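Local coordinates for protein Amuc_1102 (Akkermansia muciniphila, PDB 7DSZ) that is of uncertain function but adopts an immunoglobulin-like fold related to archaeal type IV pilus proteins, consistent with a role in a pilus-like surface structure, at residues N14-R20 against V60-P66; A52-F58 against T109-L115; A73-Y79 against Q137-Y143. One frame throughout, in Å; residues are numbered along the deposited sequence. Where two conformers were deposited one is given.

Contact 1 (N14-R20 against V60-P66); sequences NPRMQVR and VEAAPTP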
loop_
_atom_site.group_PDB
_atom_site.type_symbol
_atom_site.label_atom_id
_atom_site.label_comp_id
_atom_site.label_asym_id
_atom_site.label_seq_id
_atom_site.Cartn_x
_atom_site.Cartn_y
_atom_site.Cartn_z
ATOM N N ASN C 14 9.488 -20.237 -21.416
ATOM C CA ASN C 14 10.503 -20.370 -22.448
ATOM C C ASN C 14 11.331 -19.090 -22.524
ATOM O O ASN C 14 10.777 -18.024 -22.831
ATOM C CB ASN C 14 9.818 -20.659 -23.781
ATOM C CG ASN C 14 10.797 -21.005 -24.884
ATOM O OD1 ASN C 14 11.935 -20.540 -24.894
ATOM N ND2 ASN C 14 10.348 -21.822 -25.831
ATOM N N PRO C 15 12.639 -19.136 -22.245
ATOM C CA PRO C 15 13.442 -17.904 -22.290
ATOM C C PRO C 15 13.697 -17.406 -23.699
ATOM O O PRO C 15 14.106 -16.248 -23.862
ATOM C CB PRO C 15 14.750 -18.312 -21.599
ATOM C CG PRO C 15 14.846 -19.779 -21.856
ATOM C CD PRO C 15 13.438 -20.296 -21.812
ATOM N N ARG C 16 13.474 -18.237 -24.712
ATOM C CA ARG C 16 13.563 -17.795 -26.093
ATOM C C ARG C 16 12.269 -17.166 -26.596
ATOM O O ARG C 16 12.268 -16.588 -27.688
ATOM C CB ARG C 16 13.948 -18.971 -27.001
ATOM C CG ARG C 16 15.276 -19.657 -26.654
ATOM C CD ARG C 16 16.464 -19.049 -27.401
ATOM N NE ARG C 16 16.889 -17.771 -26.830
ATOM C CZ ARG C 16 17.835 -16.992 -27.349
ATOM N NH1 ARG C 16 18.460 -17.354 -28.463
ATOM N NH2 ARG C 16 18.153 -15.845 -26.757
ATOM N N MET C 17 11.175 -17.255 -25.837
ATOM C CA MET C 17 9.920 -16.659 -26.288
ATOM C C MET C 17 10.072 -15.151 -26.457
ATOM O O MET C 17 10.717 -14.475 -25.650
ATOM C CB MET C 17 8.789 -16.970 -25.297
ATOM C CG MET C 17 7.435 -16.357 -25.669
ATOM S SD MET C 17 6.162 -16.683 -24.405
ATOM C CE MET C 17 7.023 -16.071 -22.965
ATOM N N GLN C 18 9.507 -14.628 -27.539
ATOM C CA GLN C 18 9.478 -13.202 -27.790
ATOM C C GLN C 18 8.030 -12.747 -27.797
ATOM O O GLN C 18 7.108 -13.529 -28.032
ATOM C CB GLN C 18 10.166 -12.837 -29.112
ATOM C CG GLN C 18 11.579 -13.390 -29.216
ATOM C CD GLN C 18 12.263 -12.976 -30.507
ATOM O OE1 GLN C 18 12.611 -11.815 -30.697
ATOM N NE2 GLN C 18 12.434 -13.922 -31.405
ATOM N N VAL C 19 7.841 -11.461 -27.557
ATOM C CA VAL C 19 6.531 -10.891 -27.297
ATOM C C VAL C 19 6.365 -9.643 -28.149
ATOM O O VAL C 19 7.311 -8.862 -28.308
ATOM C CB VAL C 19 6.399 -10.578 -25.785
ATOM C CG1 VAL C 19 5.265 -9.642 -25.511
ATOM C CG2 VAL C 19 6.255 -11.881 -24.995
ATOM N N ARG C 20 5.169 -9.460 -28.697
ATOM C CA ARG C 20 4.794 -8.247 -29.404
ATOM C C ARG C 20 3.543 -7.649 -28.780
ATOM O O ARG C 20 2.578 -8.364 -28.479
ATOM C CB ARG C 20 4.550 -8.519 -30.884
ATOM C CG ARG C 20 5.824 -8.938 -31.608
ATOM C CD ARG C 20 6.821 -7.785 -31.649
ATOM N NE ARG C 20 8.090 -8.152 -32.278
ATOM C CZ ARG C 20 9.172 -8.561 -31.622
ATOM N NH1 ARG C 20 9.175 -8.668 -30.295
ATOM N NH2 ARG C 20 10.271 -8.861 -32.300
ATOM N N VAL C 60 -1.460 -8.375 -26.474
ATOM C CA VAL C 60 -0.166 -9.049 -26.545
ATOM C C VAL C 60 -0.275 -10.254 -27.469
ATOM O O VAL C 60 -1.275 -10.975 -27.438
ATOM C CB VAL C 60 0.307 -9.515 -25.153
ATOM C CG1 VAL C 60 1.722 -10.089 -25.224
ATOM C CG2 VAL C 60 0.222 -8.375 -24.155
ATOM N N GLU C 61 0.779 -10.508 -28.244
ATOM C CA GLU C 61 0.926 -11.782 -28.946
ATOM C C GLU C 61 2.344 -12.278 -28.720
ATOM O O GLU C 61 3.216 -11.521 -28.292
ATOM C CB GLU C 61 0.625 -11.651 -30.451
ATOM C CG GLU C 61 -0.796 -11.144 -30.801
ATOM C CD GLU C 61 -1.903 -12.154 -30.515
ATOM O OE1 GLU C 61 -1.592 -13.319 -30.173
ATOM O OE2 GLU C 61 -3.092 -11.780 -30.659
ATOM N N ALA C 62 2.587 -13.565 -28.999
ATOM C CA ALA C 62 3.889 -14.117 -28.672
ATOM C C ALA C 62 4.271 -15.230 -29.645
ATOM O O ALA C 62 3.418 -15.877 -30.262
ATOM C CB ALA C 62 3.927 -14.663 -27.233
ATOM N N ALA C 63 5.579 -15.455 -29.724
ATOM C CA ALA C 63 6.204 -16.480 -30.549
ATOM C C ALA C 63 7.290 -17.179 -29.734
ATOM O O ALA C 63 8.331 -16.582 -29.438
ATOM C CB ALA C 63 6.780 -15.845 -31.820
ATOM N N PRO C 64 7.088 -18.439 -29.328
ATOM C CA PRO C 64 5.864 -19.201 -29.547
ATOM C C PRO C 64 4.821 -18.821 -28.506
ATOM O O PRO C 64 5.140 -18.080 -27.575
ATOM C CB PRO C 64 6.323 -20.653 -29.370
ATOM C CG PRO C 64 7.417 -20.552 -28.369
ATOM C CD PRO C 64 8.116 -19.233 -28.634
ATOM N N THR C 65 3.620 -19.322 -28.661
ATOM C CA THR C 65 2.560 -18.973 -27.720
ATOM C C THR C 65 2.748 -19.751 -26.422
ATOM O O THR C 65 2.904 -20.976 -26.457
ATOM C CB THR C 65 1.204 -19.256 -28.343
ATOM O OG1 THR C 65 1.082 -18.483 -29.538
ATOM C CG2 THR C 65 0.063 -18.872 -27.390
ATOM N N PRO C 66 2.776 -19.077 -25.271
ATOM C CA PRO C 66 2.993 -19.792 -24.006
ATOM C C PRO C 66 1.837 -20.737 -23.719
ATOM O O PRO C 66 0.677 -20.411 -23.951
ATOM C CB PRO C 66 3.085 -18.669 -22.963
ATOM C CG PRO C 66 2.335 -17.525 -23.570
ATOM C CD PRO C 66 2.572 -17.633 -25.073
HETATM O O HOH W 1 10.718 -16.465 -30.618
#

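Contact 2 (A52-F58 against T109-L115); sequences ADFEIPF and TYASVYL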
loop_
_atom_site.group_PDB
_atom_site.type_symbol
_atom_site.label_atom_id
_atom_site.label_comp_id
_atom_site.label_asym_id
_atom_site.label_seq_id
_atom_site.Cartn_x
_atom_site.Cartn_y
_atom_site.Cartn_z
ATOM N N ALA C 52 -7.407 12.333 -12.667
ATOM C CA ALA C 52 -6.957 12.103 -14.038
ATOM C C ALA C 52 -6.631 10.624 -14.203
ATOM O O ALA C 52 -5.770 10.091 -13.492
ATOM C CB ALA C 52 -5.730 12.952 -14.365
ATOM N N ASP C 53 -7.321 9.955 -15.117
ATOM C CA ASP C 53 -7.127 8.527 -15.359
ATOM C C ASP C 53 -6.648 8.379 -16.797
ATOM O O ASP C 53 -7.433 8.568 -17.731
ATOM C CB ASP C 53 -8.442 7.776 -15.104
ATOM C CG ASP C 53 -8.406 6.314 -15.523
ATOM O OD1 ASP C 53 -7.338 5.772 -15.874
ATOM O OD2 ASP C 53 -9.483 5.701 -15.453
ATOM N N PHE C 54 -5.359 8.074 -16.968
ATOM C CA PHE C 54 -4.767 7.895 -18.287
ATOM C C PHE C 54 -4.881 6.424 -18.653
ATOM O O PHE C 54 -4.370 5.574 -17.927
ATOM C CB PHE C 54 -3.298 8.330 -18.304
ATOM C CG PHE C 54 -3.083 9.801 -18.050
ATOM C CD1 PHE C 54 -3.032 10.701 -19.114
ATOM C CD2 PHE C 54 -2.894 10.280 -16.763
ATOM C CE1 PHE C 54 -2.812 12.079 -18.879
ATOM C CE2 PHE C 54 -2.689 11.633 -16.521
ATOM C CZ PHE C 54 -2.639 12.532 -17.588
ATOM N N GLU C 55 -5.545 6.123 -19.771
ATOM C CA GLU C 55 -5.851 4.745 -20.155
ATOM C C GLU C 55 -5.245 4.455 -21.514
ATOM O O GLU C 55 -5.410 5.257 -22.435
ATOM C CB GLU C 55 -7.364 4.534 -20.244
ATOM C CG GLU C 55 -8.107 4.766 -18.937
ATOM C CD GLU C 55 -8.161 3.500 -18.133
ATOM O OE1 GLU C 55 -8.464 2.437 -18.738
ATOM O OE2 GLU C 55 -7.880 3.549 -16.915
ATOM N N ILE C 56 -4.575 3.310 -21.669
ATOM C CA ILE C 56 -4.106 2.871 -22.974
ATOM C C ILE C 56 -4.513 1.426 -23.242
ATOM O O ILE C 56 -4.126 0.521 -22.493
ATOM C CB ILE C 56 -2.587 3.063 -23.167
ATOM C CG1 ILE C 56 -2.173 2.673 -24.591
ATOM C CG2 ILE C 56 -1.745 2.336 -22.104
ATOM C CD1 ILE C 56 -0.824 3.319 -25.004
ATOM N N PRO C 57 -5.320 1.164 -24.267
ATOM C CA PRO C 57 -5.635 -0.217 -24.632
ATOM C C PRO C 57 -4.430 -0.902 -25.241
ATOM O O PRO C 57 -3.628 -0.279 -25.937
ATOM C CB PRO C 57 -6.738 -0.077 -25.694
ATOM C CG PRO C 57 -7.135 1.355 -25.719
ATOM C CD PRO C 57 -5.944 2.140 -25.173
ATOM N N PHE C 58 -4.325 -2.209 -24.997
ATOM C CA PHE C 58 -3.270 -2.971 -25.652
ATOM C C PHE C 58 -3.644 -4.444 -25.733
ATOM O O PHE C 58 -4.545 -4.917 -25.042
ATOM C CB PHE C 58 -1.919 -2.788 -24.949
ATOM C CG PHE C 58 -1.785 -3.508 -23.629
ATOM C CD1 PHE C 58 -2.195 -2.910 -22.450
ATOM C CD2 PHE C 58 -1.175 -4.745 -23.564
ATOM C CE1 PHE C 58 -2.017 -3.551 -21.233
ATOM C CE2 PHE C 58 -0.993 -5.393 -22.352
ATOM C CZ PHE C 58 -1.423 -4.802 -21.183
ATOM N N THR C 109 -6.824 -5.707 -23.379
ATOM C CA THR C 109 -6.791 -5.290 -21.985
ATOM C C THR C 109 -6.317 -3.839 -21.950
ATOM O O THR C 109 -6.281 -3.159 -22.981
ATOM C CB THR C 109 -5.929 -6.265 -21.164
ATOM O OG1 THR C 109 -5.967 -5.908 -19.776
ATOM C CG2 THR C 109 -4.489 -6.284 -21.663
ATOM N N TYR C 110 -6.016 -3.334 -20.753
ATOM C CA TYR C 110 -5.688 -1.925 -20.581
ATOM C C TYR C 110 -4.552 -1.763 -19.587
ATOM O O TYR C 110 -4.414 -2.546 -18.646
ATOM C CB TYR C 110 -6.869 -1.114 -20.036
ATOM C CG TYR C 110 -7.741 -0.458 -21.074
ATOM C CD1 TYR C 110 -7.474 0.840 -21.509
ATOM C CD2 TYR C 110 -8.860 -1.118 -21.587
ATOM C CE1 TYR C 110 -8.282 1.462 -22.458
ATOM C CE2 TYR C 110 -9.673 -0.505 -22.542
ATOM C CZ TYR C 110 -9.382 0.786 -22.955
ATOM O OH TYR C 110 -10.187 1.422 -23.877
ATOM N N ALA C 111 -3.768 -0.702 -19.784
ATOM C CA ALA C 111 -2.839 -0.193 -18.779
ATOM C C ALA C 111 -3.278 1.216 -18.373
ATOM O O ALA C 111 -3.994 1.898 -19.113
ATOM C CB ALA C 111 -1.399 -0.187 -19.305
ATOM N N SER C 112 -2.858 1.662 -17.187
ATOM C CA SER C 112 -3.305 2.979 -16.748
ATOM C C SER C 112 -2.328 3.586 -15.743
ATOM O O SER C 112 -1.522 2.887 -15.121
ATOM C CB SER C 112 -4.715 2.916 -16.130
ATOM O OG SER C 112 -4.734 2.107 -14.956
ATOM N N VAL C 113 -2.402 4.915 -15.628
ATOM C CA VAL C 113 -1.738 5.665 -14.561
ATOM C C VAL C 113 -2.618 6.852 -14.234
ATOM O O VAL C 113 -3.504 7.227 -15.004
ATOM C CB VAL C 113 -0.315 6.173 -14.905
ATOM C CG1 VAL C 113 0.688 5.058 -14.781
ATOM C CG2 VAL C 113 -0.297 6.829 -16.280
ATOM N N TYR C 114 -2.388 7.450 -13.057
ATOM C CA TYR C 114 -3.331 8.419 -12.513
ATOM C C TYR C 114 -2.613 9.629 -11.933
ATOM O O TYR C 114 -1.502 9.520 -11.414
ATOM C CB TYR C 114 -4.202 7.801 -11.392
ATOM C CG TYR C 114 -4.904 6.526 -11.846
ATOM C CD1 TYR C 114 -4.197 5.338 -11.992
ATOM C CD2 TYR C 114 -6.264 6.530 -12.155
ATOM C CE1 TYR C 114 -4.809 4.191 -12.447
ATOM C CE2 TYR C 114 -6.905 5.366 -12.596
ATOM C CZ TYR C 114 -6.160 4.199 -12.741
ATOM O OH TYR C 114 -6.766 3.026 -13.187
ATOM N N LEU C 115 -3.299 10.773 -11.966
ATOM C CA LEU C 115 -2.925 11.933 -11.164
ATOM C C LEU C 115 -4.059 12.259 -10.197
ATOM O O LEU C 115 -5.239 12.181 -10.556
ATOM C CB LEU C 115 -2.615 13.154 -12.056
ATOM C CG LEU C 115 -1.286 13.124 -12.812
ATOM C CD1 LEU C 115 -1.250 14.313 -13.804
ATOM C CD2 LEU C 115 -0.040 13.120 -11.871
#

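Contact 3 (A73-Y79 against Q137-Y143); sequences ALTFKFY and QGVVVEY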
loop_
_atom_site.group_PDB
_atom_site.type_symbol
_atom_site.label_atom_id
_atom_site.label_comp_id
_atom_site.label_asym_id
_atom_site.label_seq_id
_atom_site.Cartn_x
_atom_site.Cartn_y
_atom_site.Cartn_z
ATOM N N ALA C 73 5.350 -11.030 -17.187
ATOM C CA ALA C 73 5.281 -9.609 -16.844
ATOM C C ALA C 73 5.533 -8.758 -18.077
ATOM O O ALA C 73 6.129 -9.209 -19.053
ATOM C CB ALA C 73 6.295 -9.227 -15.760
ATOM N N LEU C 74 5.081 -7.504 -17.997
ATOM C CA LEU C 74 5.399 -6.442 -18.942
ATOM C C LEU C 74 5.599 -5.183 -18.126
ATOM O O LEU C 74 4.820 -4.917 -17.203
ATOM C CB LEU C 74 4.263 -6.176 -19.937
ATOM C CG LEU C 74 3.993 -7.096 -21.103
ATOM C CD1 LEU C 74 2.795 -6.556 -21.859
ATOM C CD2 LEU C 74 5.255 -7.128 -21.995
ATOM N N THR C 75 6.602 -4.390 -18.472
ATOM C CA THR C 75 6.814 -3.116 -17.796
ATOM C C THR C 75 6.345 -1.981 -18.695
ATOM O O THR C 75 6.785 -1.868 -19.844
ATOM C CB THR C 75 8.283 -2.945 -17.409
ATOM O OG1 THR C 75 8.617 -3.931 -16.426
ATOM C CG2 THR C 75 8.523 -1.563 -16.816
ATOM N N PHE C 76 5.423 -1.170 -18.191
ATOM C CA PHE C 76 4.936 0.007 -18.898
ATOM C C PHE C 76 5.590 1.237 -18.292
ATOM O O PHE C 76 5.502 1.445 -17.084
ATOM C CB PHE C 76 3.415 0.134 -18.776
ATOM C CG PHE C 76 2.656 -0.705 -19.755
ATOM C CD1 PHE C 76 2.729 -2.092 -19.699
ATOM C CD2 PHE C 76 1.871 -0.112 -20.730
ATOM C CE1 PHE C 76 2.020 -2.877 -20.603
ATOM C CE2 PHE C 76 1.160 -0.896 -21.646
ATOM C CZ PHE C 76 1.249 -2.289 -21.577
ATOM N N LYS C 77 6.217 2.059 -19.127
ATOM C CA LYS C 77 6.789 3.325 -18.680
ATOM C C LYS C 77 5.942 4.451 -19.253
ATOM O O LYS C 77 5.765 4.541 -20.473
ATOM C CB LYS C 77 8.251 3.445 -19.108
ATOM C CG LYS C 77 9.130 2.397 -18.468
ATOM C CD LYS C 77 10.570 2.455 -18.992
ATOM C CE LYS C 77 11.497 1.571 -18.139
ATOM N NZ LYS C 77 12.899 1.586 -18.665
ATOM N N PHE C 78 5.371 5.267 -18.368
ATOM C CA PHE C 78 4.524 6.381 -18.761
ATOM C C PHE C 78 5.293 7.690 -18.625
ATOM O O PHE C 78 5.955 7.915 -17.612
ATOM C CB PHE C 78 3.277 6.461 -17.885
ATOM C CG PHE C 78 2.347 5.284 -18.026
ATOM C CD1 PHE C 78 2.596 4.118 -17.312
ATOM C CD2 PHE C 78 1.233 5.355 -18.840
ATOM C CE1 PHE C 78 1.736 3.034 -17.412
ATOM C CE2 PHE C 78 0.359 4.277 -18.957
ATOM C CZ PHE C 78 0.608 3.120 -18.235
ATOM N N TYR C 79 5.167 8.554 -19.634
ATOM C CA TYR C 79 5.772 9.883 -19.639
ATOM C C TYR C 79 4.681 10.888 -19.943
ATOM O O TYR C 79 4.027 10.796 -20.990
ATOM C CB TYR C 79 6.878 10.004 -20.696
ATOM C CG TYR C 79 7.948 8.947 -20.603
ATOM C CD1 TYR C 79 7.804 7.737 -21.273
ATOM C CD2 TYR C 79 9.106 9.161 -19.869
ATOM C CE1 TYR C 79 8.776 6.765 -21.207
ATOM C CE2 TYR C 79 10.091 8.188 -19.793
ATOM C CZ TYR C 79 9.914 6.989 -20.467
ATOM O OH TYR C 79 10.877 6.003 -20.412
ATOM N N GLN C 137 2.559 13.180 -24.291
ATOM C CA GLN C 137 2.332 11.862 -23.702
ATOM C C GLN C 137 3.218 10.833 -24.391
ATOM O O GLN C 137 3.487 10.925 -25.591
ATOM C CB GLN C 137 0.875 11.384 -23.844
ATOM C CG GLN C 137 -0.141 12.330 -23.273
ATOM C CD GLN C 137 -1.555 11.778 -23.307
ATOM O OE1 GLN C 137 -2.351 12.042 -22.407
ATOM N NE2 GLN C 137 -1.886 11.039 -24.367
ATOM N N GLY C 138 3.644 9.829 -23.632
ATOM C CA GLY C 138 4.355 8.709 -24.218
ATOM C C GLY C 138 4.220 7.482 -23.346
ATOM O O GLY C 138 4.114 7.582 -22.118
ATOM N N VAL C 139 4.215 6.313 -23.988
ATOM C CA VAL C 139 4.201 5.033 -23.290
ATOM C C VAL C 139 5.206 4.110 -23.958
ATOM O O VAL C 139 5.151 3.914 -25.175
ATOM C CB VAL C 139 2.804 4.382 -23.303
ATOM C CG1 VAL C 139 2.850 3.018 -22.614
ATOM C CG2 VAL C 139 1.776 5.306 -22.631
ATOM N N VAL C 140 6.110 3.541 -23.171
ATOM C CA VAL C 140 7.087 2.563 -23.644
ATOM C C VAL C 140 6.854 1.256 -22.903
ATOM O O VAL C 140 6.785 1.246 -21.671
ATOM C CB VAL C 140 8.530 3.056 -23.434
ATOM C CG1 VAL C 140 9.538 1.964 -23.849
ATOM C CG2 VAL C 140 8.768 4.352 -24.217
ATOM N N VAL C 141 6.735 0.155 -23.646
ATOM C CA VAL C 141 6.494 -1.163 -23.057
ATOM C C VAL C 141 7.745 -2.008 -23.221
ATOM O O VAL C 141 8.275 -2.127 -24.333
ATOM C CB VAL C 141 5.292 -1.872 -23.711
ATOM C CG1 VAL C 141 5.031 -3.209 -23.000
ATOM C CG2 VAL C 141 4.055 -0.980 -23.670
ATOM N N GLU C 142 8.201 -2.613 -22.128
ATOM C CA GLU C 142 9.351 -3.506 -22.159
ATOM C C GLU C 142 8.943 -4.918 -21.760
ATOM O O GLU C 142 8.085 -5.115 -20.885
ATOM C CB GLU C 142 10.471 -3.007 -21.236
ATOM C CG GLU C 142 11.055 -1.673 -21.666
ATOM C CD GLU C 142 12.168 -1.180 -20.750
ATOM O OE1 GLU C 142 12.498 -1.878 -19.773
ATOM O OE2 GLU C 142 12.708 -0.083 -21.008
ATOM N N TYR C 143 9.554 -5.900 -22.417
ATOM C CA TYR C 143 9.451 -7.297 -22.025
ATOM C C TYR C 143 10.860 -7.825 -21.807
ATOM O O TYR C 143 11.707 -7.723 -22.700
ATOM C CB TYR C 143 8.720 -8.140 -23.079
ATOM C CG TYR C 143 8.734 -9.601 -22.698
ATOM C CD1 TYR C 143 7.959 -10.061 -21.642
ATOM C CD2 TYR C 143 9.561 -10.511 -23.350
ATOM C CE1 TYR C 143 7.978 -11.382 -21.262
ATOM C CE2 TYR C 143 9.590 -11.849 -22.971
ATOM C CZ TYR C 143 8.794 -12.274 -21.924
ATOM O OH TYR C 143 8.798 -13.592 -21.515
#

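Contact 1 (N14-R20 against V60-P66)
A cis peptide bond precedes Pro64, where the pairing of strand 50-63 with 18-32 stops, beside the type I turn Asn14 to Met17 that leads into the other strand. Met17 N to Asn14 O (3.1 Å) closes the turn, and Arg16 N donating to Asn14 OD1 (2.8 Å) adds an Asx turn. Two antiparallel hydrogen-bonded pairs follow: Gln18 N to Ala63 O and Ala63 N to Gln18 O, both 3.0 Å, then Arg20 N to Glu61 O (2.9 Å) and Glu61 N to Arg20 O (2.8 Å). A water donates to Ala63 O (2.7 Å) and accepts from Gln18 NE2 (3.2 Å). Beyond the strand ends Met17 SD lies 3.8 Å from Pro66 CD; on the face of Val19 and Ala62, Val19 CG1 meets Val60 CG1 at 3.6 Å. Ile71 packs against Met17, Val19 and Val60. Gln18, Arg20, Glu61 and Ala63 take the opposite, exposed face. Such alternation of inward apolar and outward, mostly polar side chains is typical of a sheet of an immunoglobulin-like β-sandwich.

Contact 2 (A52-F58 against T109-L115)
Tyr110 lays its ring over Pro57, a CH-pi contact with Pro57 CB 4.1 Å from the ring centroid, at a non-hydrogen-bonded pair of two antiparallel strands. On the other face Thr109 CG2 sits 3.7 Å from the centroid of the Phe58 ring, which also reaches Ala111 (Phe58 CE1 to Ala111 CB 3.9 Å). The seven-residue register is unbroken: Ala52, Phe54, Ile56 and Phe58 each exchange two backbone hydrogen bonds with Leu115, Val113, Ala111 and Thr109 respectively, the shortest being Phe54 N to Val113 O at 2.8 Å. Asp53 and Glu55 share the Tyr110 face, with Asp53 OD1 only 2.5 Å from Glu55 OE2; Arg31 forms a salt bridge with Asp53, and Glu55 is held by Arg192 and Tyr193. Beside them Ser112 OG and Tyr114 OH are hydrogen-bonded at 2.8 Å. Strand 50-63 runs between 18-32 and 109-115, and its Phe54 and Phe58, with Ala111 and Val113, pack onto strands 70-83 and 91-104 of the facing sheet.

Contact 3 (A73-Y79 against Q137-Y143)
Six backbone hydrogen bonds join the antiparallel strands, two at each hydrogen-bonded pair. Thr75 N donates to Glu142 O (2.9 Å) and Glu142 N to Thr75 O (2.8 Å); Lys77 N reaches Val140 O (2.7 Å) and Val140 N reaches Lys77 O (2.9 Å); Tyr79 N meets Gly138 O (2.9 Å) and Gly138 N meets Tyr79 O (2.8 Å). The alternate residues turn their backbone polar groups to the outer neighbours: Leu74, Phe76 and Phe78 to strand 91-104, Val139 to Tyr151 and Gln137 to Ser153. Both strands are thus interior members of their sheet, one of the two facing layers of the immunoglobulin-like fold. The face carrying Phe76, Phe78, Val139 and Val141 looks into the sandwich; Val141 CG2 lies over the Phe76 ring, 3.7 Å from its centroid, and Phe78 CD2 touches Val139 CG2 at 3.8 Å. On the reverse face the extended Lys77 reaches diagonally past Val140, and its NZ forms a salt bridge with Glu142 OE2 at 2.9 Å. Gly138 O lies at the edge of the Tyr79 ring, and Tyr79 CE1 comes within 3.9 Å of Val140 CG2; the ring stacks on Trp162. At the Gln137 end, the side-chain NE2 donates to Tyr151 OH and to Leu26 O, while Trp161 NE1 donates to the backbone O of Gln137.

Contacts 1 and 2 lie on one three-stranded antiparallel sheet, about 24 Å apart between centres, using different parts of strand 50-63, which pairs with 18-32 in one and with 109-115 in the other. Contact 3 belongs to the second, mixed sheet; its centre is about 11 Å from that of contact 2 and about 18 Å from that of contact 1. The two layers meet face to face: Val113 CG1 comes to 3.3 Å from Phe78 CD1, and Met17 CE to 3.4 Å from Tyr143 OH. Along the chain contact 1 closes before contact 3 opens, whereas contact 2 crosses both, so the two sheets are interleaved in sequence; contacts 2 and 3 lie in the buried middle and contact 1 at one end of the sandwich.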